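Local coordinates for NRPS (Penicillium fellutanum, PDB 6NKI), which belongs to a nonribosomal peptide synthetase and has a Rossmann-type domain of the male sterility protein family, with NADPH dihydro-nicotinamide-adenine-dinucleotide phosphate bound in the model, at residues N143-S146 with T147-L151; D201-T204 with Q205-F208; I385-P389 with S390-M394. One frame throughout, in Å; residues are numbered along the deposited sequence.

Interaction 1. Residues N143-S146 with T147-L151; sequences NVRS and TFDIL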
ATOM      1  N   ASN A 143     -21.067 -13.288  18.848  1.00139.14           N
ATOM      2  CA  ASN A 143     -20.908 -12.246  17.846  1.00126.44           C
ATOM      3  C   ASN A 143     -21.969 -11.152  18.006  1.00123.59           C
ATOM      4  O   ASN A 143     -21.639  -9.971  18.159  1.00122.28           O
ATOM      5  CB  ASN A 143     -20.924 -12.854  16.439  1.00120.89           C
ATOM      6  CG  ASN A 143     -19.765 -13.803  16.218  1.00117.27           C
ATOM      7  OD1 ASN A 143     -18.763 -13.746  16.931  1.00115.47           O
ATOM      8  ND2 ASN A 143     -19.854 -14.617  15.175  1.00116.47           N
ATOM      9  N   VAL A 144     -23.247 -11.522  17.999  1.00121.95           N
ATOM     10  CA  VAL A 144     -24.292 -10.514  17.832  1.00117.85           C
ATOM     11  C   VAL A 144     -24.794  -9.920  19.153  1.00121.59           C
ATOM     12  O   VAL A 144     -25.178  -8.746  19.188  1.00123.60           O
ATOM     13  CB  VAL A 144     -25.457 -11.106  17.026  1.00115.02           C
ATOM     14  CG1 VAL A 144     -26.506 -10.025  16.699  1.00114.39           C
ATOM     15  CG2 VAL A 144     -24.954 -11.802  15.775  1.00108.65           C
ATOM     16  N   ARG A 145     -24.825 -10.700  20.232  1.00124.51           N
ATOM     17  CA  ARG A 145     -25.225 -10.165  21.534  1.00131.91           C
ATOM     18  C   ARG A 145     -24.218  -9.138  22.023  1.00127.80           C
ATOM     19  O   ARG A 145     -24.590  -8.072  22.530  1.00115.02           O
ATOM     20  CB  ARG A 145     -25.345 -11.309  22.541  1.00138.40           C
ATOM     21  CG  ARG A 145     -25.713 -10.958  23.983  1.00143.13           C
ATOM     22  CD  ARG A 145     -27.195 -10.776  24.194  1.00150.43           C
ATOM     23  NE  ARG A 145     -27.473 -10.647  25.628  1.00154.78           N
ATOM     24  CZ  ARG A 145     -28.676 -10.460  26.166  1.00156.14           C
ATOM     25  NH1 ARG A 145     -29.757 -10.400  25.397  1.00155.64           N
ATOM     26  NH2 ARG A 145     -28.800 -10.356  27.483  1.00158.62           N
ATOM     27  N   SER A 146     -22.938  -9.470  21.891  1.00122.08           N
ATOM     28  CA  SER A 146     -21.827  -8.559  22.098  1.00116.92           C
ATOM     29  C   SER A 146     -22.096  -7.235  21.385  1.00117.68           C
ATOM     30  O   SER A 146     -21.917  -6.162  21.976  1.00113.40           O
ATOM     31  CB  SER A 146     -20.534  -9.241  21.624  1.00107.62           C
ATOM     32  OG  SER A 146     -20.598  -9.628  20.261  1.00100.13           O
ATOM     33  N   THR A 147     -22.574  -7.299  20.136  1.00118.79           N
ATOM     34  CA  THR A 147     -22.878  -6.078  19.397  1.00119.35           C
ATOM     35  C   THR A 147     -24.057  -5.352  20.032  1.00125.67           C
ATOM     36  O   THR A 147     -24.035  -4.125  20.197  1.00124.47           O
ATOM     37  CB  THR A 147     -23.151  -6.404  17.915  1.00119.49           C
ATOM     38  OG1 THR A 147     -22.036  -7.114  17.338  1.00118.30           O
ATOM     39  CG2 THR A 147     -23.390  -5.126  17.097  1.00114.70           C
ATOM     40  N   PHE A 148     -25.093  -6.108  20.410  1.00135.08           N
ATOM     41  CA  PHE A 148     -26.246  -5.543  21.103  1.00143.83           C
ATOM     42  C   PHE A 148     -25.830  -4.904  22.419  1.00136.60           C
ATOM     43  O   PHE A 148     -26.230  -3.776  22.734  1.00134.78           O
ATOM     44  CB  PHE A 148     -27.282  -6.643  21.336  1.00162.07           C
ATOM     45  CG  PHE A 148     -28.551  -6.169  22.008  1.00182.05           C
ATOM     46  CD1 PHE A 148     -29.535  -5.506  21.283  1.00186.22           C
ATOM     47  CD2 PHE A 148     -28.758  -6.394  23.363  1.00191.87           C
ATOM     48  CE1 PHE A 148     -30.687  -5.076  21.894  1.00193.54           C
ATOM     49  CE2 PHE A 148     -29.913  -5.967  23.977  1.00198.30           C
ATOM     50  CZ  PHE A 148     -30.877  -5.305  23.245  1.00199.69           C
ATOM     51  N   ASP A 149     -25.028  -5.620  23.209  1.00133.69           N
ATOM     52  CA  ASP A 149     -24.514  -5.050  24.449  1.00135.58           C
ATOM     53  C   ASP A 149     -23.791  -3.730  24.185  1.00130.52           C
ATOM     54  O   ASP A 149     -23.896  -2.790  24.983  1.00138.52           O
ATOM     55  CB  ASP A 149     -23.580  -6.057  25.131  1.00138.57           C
ATOM     56  CG  ASP A 149     -24.310  -7.299  25.641  1.00147.84           C
ATOM     57  OD1 ASP A 149     -25.487  -7.182  26.048  1.00149.08           O
ATOM     58  OD2 ASP A 149     -23.699  -8.395  25.617  1.00151.96           O
ATOM     59  N   ILE A 150     -23.083  -3.642  23.040  1.00126.65           N
ATOM     60  CA  ILE A 150     -22.211  -2.505  22.718  1.00119.19           C
ATOM     61  C   ILE A 150     -23.013  -1.236  22.417  1.00120.46           C
ATOM     62  O   ILE A 150     -22.635  -0.140  22.851  1.00109.83           O
ATOM     63  CB  ILE A 150     -21.242  -2.876  21.562  1.00114.25           C
ATOM     64  CG1 ILE A 150     -19.977  -3.558  22.078  1.00108.55           C
ATOM     65  CG2 ILE A 150     -20.852  -1.681  20.695  1.00100.16           C
ATOM     66  CD1 ILE A 150     -19.214  -4.194  21.010  1.00 95.91           C
ATOM     67  N   LEU A 151     -24.105  -1.346  21.655  1.00126.54           N
ATOM     68  CA  LEU A 151     -24.936  -0.160  21.444  1.00136.22           C
ATOM     69  C   LEU A 151     -25.595   0.299  22.741  1.00146.20           C
ATOM     70  O   LEU A 151     -25.751   1.505  22.969  1.00120.90           O
ATOM     71  CB  LEU A 151     -26.000  -0.415  20.382  1.00136.21           C
ATOM     72  CG  LEU A 151     -25.491  -0.713  18.981  1.00130.75           C
ATOM     73  CD1 LEU A 151     -26.714  -0.760  18.086  1.00114.14           C
ATOM     74  CD2 LEU A 151     -24.453   0.328  18.526  1.00108.07           C
TER
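R145 O takes the backbone N-H of D149 at 2.6 Å, nearly head-on. This is one rung of the i to i+4 bonding in helix 136-156. F148 N bonds to V144 O at 2.9 Å, and I150 N to S146 O at 3.0 Å. R145 and D149 also meet through their side chains. The arginine has CG anti to its backbone N (chi1 178°), which sets CG 3.6 Å from D149 OD2. The bend at chi2 then directs CD and the rest of the chain. Its NE stays 4.0 Å from D149 OD1. The guanidinium and carboxylate planes stand 82° apart, and no N-H is aimed at the oxygen. D149 OD2 also takes a weak bond from H95 N. T147 OG1 lies beside its own backbone N (chi1 -56°). T147 OG1 hydrogen-bonds to S210 OG of helix 202-220, so the threonine links the two helices. I150 turns to strand 122-125, so this face of the helix packs on the Rossmann sheet. For R145 and D149, the chemistry implies probably no more than a mild, non-directional attraction of opposite charges rather than a salt bridge.

Interaction 2. Residues D201-T204 with Q205-F208; sequences DGYT and QTKF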
ATOM      1  N   ASP A 201     -23.810 -19.293   5.176  1.00192.40           N
ATOM      2  CA  ASP A 201     -23.179 -19.625   6.445  1.00189.65           C
ATOM      3  C   ASP A 201     -23.684 -18.728   7.564  1.00187.63           C
ATOM      4  O   ASP A 201     -23.819 -17.515   7.382  1.00187.51           O
ATOM      5  CB  ASP A 201     -21.660 -19.496   6.343  1.00184.33           C
ATOM      6  CG  ASP A 201     -20.952 -19.996   7.588  1.00184.82           C
ATOM      7  OD1 ASP A 201     -21.635 -20.445   8.537  1.00188.34           O
ATOM      8  OD2 ASP A 201     -19.709 -19.943   7.622  1.00181.70           O
ATOM      9  N   GLY A 202     -23.912 -19.329   8.733  1.00187.77           N
ATOM     10  CA  GLY A 202     -24.285 -18.550   9.900  1.00180.43           C
ATOM     11  C   GLY A 202     -23.209 -17.566  10.317  1.00164.59           C
ATOM     12  O   GLY A 202     -23.513 -16.459  10.767  1.00166.25           O
ATOM     13  N   TYR A 203     -21.940 -17.949  10.178  1.00149.32           N
ATOM     14  CA  TYR A 203     -20.868 -17.015  10.487  1.00151.59           C
ATOM     15  C   TYR A 203     -21.003 -15.732   9.669  1.00144.10           C
ATOM     16  O   TYR A 203     -21.153 -14.637  10.221  1.00142.83           O
ATOM     17  CB  TYR A 203     -19.505 -17.661  10.259  1.00155.77           C
ATOM     18  CG  TYR A 203     -18.434 -16.621  10.399  1.00159.39           C
ATOM     19  CD1 TYR A 203     -18.108 -16.101  11.646  1.00159.17           C
ATOM     20  CD2 TYR A 203     -17.795 -16.105   9.278  1.00157.80           C
ATOM     21  CE1 TYR A 203     -17.149 -15.120  11.778  1.00157.55           C
ATOM     22  CE2 TYR A 203     -16.838 -15.131   9.396  1.00154.25           C
ATOM     23  CZ  TYR A 203     -16.519 -14.637  10.648  1.00155.18           C
ATOM     24  OH  TYR A 203     -15.561 -13.659  10.769  1.00152.29           O
ATOM     25  N   THR A 204     -20.944 -15.855   8.342  1.00139.02           N
ATOM     26  CA  THR A 204     -21.244 -14.718   7.477  1.00134.91           C
ATOM     27  C   THR A 204     -22.628 -14.134   7.757  1.00136.61           C
ATOM     28  O   THR A 204     -22.868 -12.944   7.525  1.00136.89           O
ATOM     29  CB  THR A 204     -21.121 -15.154   6.018  1.00135.01           C
ATOM     30  OG1 THR A 204     -21.954 -16.294   5.785  1.00141.11           O
ATOM     31  CG2 THR A 204     -19.682 -15.528   5.697  1.00130.96           C
ATOM     32  N   GLN A 205     -23.542 -14.951   8.277  1.00137.75           N
ATOM     33  CA  GLN A 205     -24.874 -14.490   8.646  1.00139.68           C
ATOM     34  C   GLN A 205     -24.893 -13.822  10.017  1.00138.93           C
ATOM     35  O   GLN A 205     -25.819 -13.057  10.301  1.00141.26           O
ATOM     36  CB  GLN A 205     -25.840 -15.681   8.607  1.00142.96           C
ATOM     37  CG  GLN A 205     -27.338 -15.404   8.618  1.00147.73           C
ATOM     38  CD  GLN A 205     -28.145 -16.697   8.554  1.00152.00           C
ATOM     39  OE1 GLN A 205     -27.579 -17.790   8.601  1.00152.45           O
ATOM     40  NE2 GLN A 205     -29.465 -16.575   8.437  1.00156.59           N
ATOM     41  N   THR A 206     -23.886 -14.083  10.861  1.00139.31           N
ATOM     42  CA  THR A 206     -23.758 -13.365  12.129  1.00140.96           C
ATOM     43  C   THR A 206     -23.197 -11.969  11.921  1.00132.26           C
ATOM     44  O   THR A 206     -23.730 -10.993  12.463  1.00130.54           O
ATOM     45  CB  THR A 206     -22.853 -14.115  13.111  1.00146.46           C
ATOM     46  OG1 THR A 206     -21.562 -14.333  12.520  1.00141.49           O
ATOM     47  CG2 THR A 206     -23.480 -15.429  13.576  1.00154.97           C
ATOM     48  N   LYS A 207     -22.081 -11.864  11.187  1.00124.39           N
ATOM     49  CA  LYS A 207     -21.481 -10.557  10.928  1.00117.38           C
ATOM     50  C   LYS A 207     -22.503  -9.634  10.283  1.00113.00           C
ATOM     51  O   LYS A 207     -22.720  -8.505  10.742  1.00109.96           O
ATOM     52  CB  LYS A 207     -20.246 -10.696  10.027  1.00116.74           C
ATOM     53  CG  LYS A 207     -19.206 -11.710  10.501  1.00118.97           C
ATOM     54  CD  LYS A 207     -18.491 -11.347  11.799  1.00121.32           C
ATOM     55  CE  LYS A 207     -17.388 -10.342  11.565  1.00122.74           C
ATOM     56  NZ  LYS A 207     -16.554 -10.060  12.772  1.00121.93           N
ATOM     57  N   PHE A 208     -23.153 -10.112   9.216  1.00115.67           N
ATOM     58  CA  PHE A 208     -24.282  -9.391   8.646  1.00124.90           C
ATOM     59  C   PHE A 208     -25.345  -9.107   9.697  1.00132.83           C
ATOM     60  O   PHE A 208     -25.914  -8.012   9.732  1.00133.93           O
ATOM     61  CB  PHE A 208     -24.902 -10.189   7.500  1.00131.41           C
ATOM     62  CG  PHE A 208     -26.161  -9.562   6.933  1.00139.94           C
ATOM     63  CD1 PHE A 208     -26.087  -8.571   5.963  1.00140.16           C
ATOM     64  CD2 PHE A 208     -27.418  -9.940   7.407  1.00147.91           C
ATOM     65  CE1 PHE A 208     -27.238  -7.992   5.451  1.00143.84           C
ATOM     66  CE2 PHE A 208     -28.573  -9.358   6.905  1.00152.96           C
ATOM     67  CZ  PHE A 208     -28.483  -8.383   5.927  1.00150.51           C
TER
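The spacing of Y203 and K207 matches the YxxxK signature of Rossmann-fold SDR proteins, here in the first turns of helix 202-220. The tight part of the contact lies between these two side chains. K207 CG sits over one face of the Y203 ring, 4.3 Å from its centroid and 22° off the normal, a CH-pi contact. K207 CD and CE run on past the phenol, with CE 3.9 Å from Y203 OH. The lysine gets there by bending at both chi2 and chi3, and its NZ bonds to I166 O. Backbone bonds back this up. Y203 O accepts K207 N at 3.1 Å nearly head-on, and T206 N from above the carbonyl plane. D201, the N-cap, is firmly held too. Its OD1 accepts Y203 N at 3.0 Å, with the donor above the carboxylate plane. T204 OG1 closes the turn with a 2.7 Å hydrogen bond to D201 O. T206 packs on L139 and Y136 of helix 136-156. Q205 is the looser part. It is extended beyond CG and partly exposed, and the Q205 side chain also touches N3. Its OE1 comes no nearer to G202 than 3.6 Å, at CA.

Interaction 3. Residues I385-P389 with S390-M394; sequences IYQPP and SLTNM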
ATOM      1  N   ILE A 385     -13.636  -3.437 -10.791  1.00136.25           N
ATOM      2  CA  ILE A 385     -13.535  -3.352 -12.245  1.00147.68           C
ATOM      3  C   ILE A 385     -12.118  -2.984 -12.663  1.00144.06           C
ATOM      4  O   ILE A 385     -11.586  -3.502 -13.654  1.00143.32           O
ATOM      5  CB  ILE A 385     -14.576  -2.344 -12.774  1.00159.86           C
ATOM      6  CG1 ILE A 385     -14.534  -2.248 -14.300  1.00170.79           C
ATOM      7  CG2 ILE A 385     -14.419  -0.984 -12.099  1.00161.41           C
ATOM      8  CD1 ILE A 385     -15.719  -1.496 -14.897  1.00179.11           C
ATOM      9  N   TYR A 386     -11.485  -2.094 -11.906  1.00142.07           N
ATOM     10  CA  TYR A 386     -10.101  -1.704 -12.107  1.00139.86           C
ATOM     11  C   TYR A 386      -9.448  -1.562 -10.743  1.00122.11           C
ATOM     12  O   TYR A 386     -10.090  -1.117  -9.787  1.00119.84           O
ATOM     13  CB  TYR A 386     -10.001  -0.393 -12.900  1.00157.26           C
ATOM     14  CG  TYR A 386      -8.592   0.161 -13.077  1.00170.41           C
ATOM     15  CD1 TYR A 386      -7.683  -0.434 -13.949  1.00176.54           C
ATOM     16  CD2 TYR A 386      -8.190   1.307 -12.394  1.00174.49           C
ATOM     17  CE1 TYR A 386      -6.400   0.087 -14.117  1.00179.65           C
ATOM     18  CE2 TYR A 386      -6.916   1.838 -12.556  1.00175.91           C
ATOM     19  CZ  TYR A 386      -6.024   1.227 -13.418  1.00179.79           C
ATOM     20  OH  TYR A 386      -4.760   1.755 -13.576  1.00181.42           O
ATOM     21  N   GLN A 387      -8.179  -1.961 -10.655  1.00109.26           N
ATOM     22  CA  GLN A 387      -7.449  -1.908  -9.409  1.00 96.63           C
ATOM     23  C   GLN A 387      -6.054  -1.368  -9.723  1.00 95.90           C
ATOM     24  O   GLN A 387      -5.353  -1.936 -10.586  1.00 89.91           O
ATOM     25  CB  GLN A 387      -7.331  -3.264  -8.712  1.00 87.24           C
ATOM     26  CG  GLN A 387      -6.672  -3.120  -7.360  1.00 86.38           C
ATOM     27  CD  GLN A 387      -6.196  -4.427  -6.791  1.00 84.51           C
ATOM     28  OE1 GLN A 387      -6.072  -5.401  -7.510  1.00 85.77           O
ATOM     29  NE2 GLN A 387      -5.960  -4.468  -5.486  1.00 84.89           N
ATOM     30  N   PRO A 388      -5.603  -0.347  -9.009  1.00102.61           N
ATOM     31  CA  PRO A 388      -4.358   0.352  -9.365  1.00103.74           C
ATOM     32  C   PRO A 388      -3.156  -0.616  -9.371  1.00 95.31           C
ATOM     33  O   PRO A 388      -3.007  -1.433  -8.471  1.00 92.57           O
ATOM     34  CB  PRO A 388      -4.202   1.407  -8.260  1.00111.82           C
ATOM     35  CG  PRO A 388      -5.594   1.629  -7.757  1.00107.14           C
ATOM     36  CD  PRO A 388      -6.255   0.281  -7.842  1.00106.89           C
ATOM     37  N   PRO A 389      -2.306  -0.487 -10.378  1.00 93.72           N
ATOM     38  CA  PRO A 389      -1.174  -1.417 -10.498  1.00 90.19           C
ATOM     39  C   PRO A 389      -0.262  -1.459  -9.289  1.00 84.78           C
ATOM     40  O   PRO A 389       0.298  -2.523  -8.988  1.00 85.14           O
ATOM     41  CB  PRO A 389      -0.438  -0.872 -11.726  1.00101.14           C
ATOM     42  CG  PRO A 389      -1.472  -0.088 -12.480  1.00107.30           C
ATOM     43  CD  PRO A 389      -2.313   0.524 -11.437  1.00102.71           C
ATOM     44  N   SER A 390      -0.075  -0.340  -8.588  1.00 84.88           N
ATOM     45  CA  SER A 390       0.836  -0.341  -7.445  1.00 84.15           C
ATOM     46  C   SER A 390       0.299  -1.178  -6.285  1.00 74.80           C
ATOM     47  O   SER A 390       1.085  -1.765  -5.526  1.00 72.22           O
ATOM     48  CB  SER A 390       1.119   1.104  -6.998  1.00 78.39           C
ATOM     49  OG  SER A 390      -0.033   1.791  -6.538  1.00 73.74           O
ATOM     50  N   LEU A 391      -1.020  -1.257  -6.147  1.00 71.59           N
ATOM     51  CA  LEU A 391      -1.598  -2.005  -5.039  1.00 73.89           C
ATOM     52  C   LEU A 391      -1.591  -3.484  -5.365  1.00 77.34           C
ATOM     53  O   LEU A 391      -1.190  -4.305  -4.532  1.00 67.31           O
ATOM     54  CB  LEU A 391      -3.010  -1.480  -4.731  1.00 73.79           C
ATOM     55  CG  LEU A 391      -3.949  -2.164  -3.737  1.00 69.51           C
ATOM     56  CD1 LEU A 391      -3.405  -2.169  -2.337  1.00 67.48           C
ATOM     57  CD2 LEU A 391      -5.309  -1.532  -3.805  1.00 70.55           C
ATOM     58  N   THR A 392      -1.990  -3.811  -6.598  1.00 83.30           N
ATOM     59  CA  THR A 392      -1.808  -5.150  -7.139  1.00 83.38           C
ATOM     60  C   THR A 392      -0.397  -5.633  -6.883  1.00 87.21           C
ATOM     61  O   THR A 392      -0.201  -6.746  -6.387  1.00 93.36           O
ATOM     62  CB  THR A 392      -2.116  -5.149  -8.633  1.00 72.96           C
ATOM     63  OG1 THR A 392      -3.391  -4.543  -8.869  1.00 73.44           O
ATOM     64  CG2 THR A 392      -2.128  -6.585  -9.191  1.00 76.84           C
ATOM     65  N   ASN A 393       0.611  -4.801  -7.176  1.00 87.80           N
ATOM     66  CA  ASN A 393       1.977  -5.282  -6.992  1.00 92.76           C
ATOM     67  C   ASN A 393       2.316  -5.488  -5.522  1.00 75.87           C
ATOM     68  O   ASN A 393       3.057  -6.415  -5.175  1.00 69.59           O
ATOM     69  CB  ASN A 393       3.038  -4.339  -7.553  1.00 94.70           C
ATOM     70  CG  ASN A 393       4.421  -4.986  -7.507  1.00 84.80           C
ATOM     71  OD1 ASN A 393       4.556  -6.178  -7.817  1.00 74.46           O
ATOM     72  ND2 ASN A 393       5.355  -4.315  -6.842  1.00 73.69           N
ATOM     73  N   MET A 394       1.819  -4.626  -4.646  1.00 77.25           N
ATOM     74  CA  MET A 394       2.261  -4.713  -3.254  1.00 80.90           C
ATOM     75  C   MET A 394       1.614  -5.888  -2.517  1.00 73.51           C
ATOM     76  O   MET A 394       2.229  -6.435  -1.593  1.00 71.16           O
ATOM     77  CB  MET A 394       1.978  -3.423  -2.509  1.00 88.83           C
ATOM     78  CG  MET A 394       2.926  -3.249  -1.336  1.00101.81           C
ATOM     79  SD  MET A 394       4.629  -2.929  -1.909  1.00114.68           S
ATOM     80  CE  MET A 394       5.608  -3.274  -0.441  1.00119.07           C
TER
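This is the N-terminal start of helix 389-410, with P388 in the N-cap position and P389 in the first turn. P389 has no N-H to give, which suits the start of a helix, where the first N-H groups have no carbonyl one turn back. P388 O is the shared acceptor. T392 N reaches it at 3.2 Å, nearly in line with the carbonyl. L391 N reaches it at 3.1 Å from above the carbonyl plane, 51° out of it. One oxygen thus takes both an i+3 and an i+4 donor, so both bonds of the first turn converge on it. The next rung follows with N393 N on P389 O at 2.9 Å. T392 has OG1 beside its own backbone N (chi1 -51°), which turns the hydroxyl back toward the cap, 3.2 Å from P388 O. The extended Q387 chain crosses the turn. It passes T392 obliquely, with CG 3.9 Å from T392 OG1, and crosses L391 at about a right angle. The same turn belongs to the subunit interface. P388 packs on P388 of the second subunit, and S390 OG bonds to D315 OD2 of that subunit. L391 also packs on W278 of its own chain, while its CD2 methyl approaches Q387 CG at 4.1 Å.

Interactions 1 and 2 lie on neighbouring helices of the Rossmann domain, with centres 14 Å apart, and they touch. N143 ND2 probably bonds to T206 OG1 at 3.2 Å, and V144 CG2 packs on T206 O at 3.6 Å. Both lie near the bound NADPH dihydro-nicotinamide-adenine-dinucleotide phosphate: the Y203 side chain is the nearer, about 5 Å from it, and that of N143 is about 7 Å away. Interaction 3 stands apart, at the start of helix 389-410 by the second subunit. Its nearest atoms are about 21 Å from interaction 2 and about 27 Å from interaction 1. Thus 143-151 and 201-208 join up near the ligand, while 385-394 lies at the contact with the second subunit.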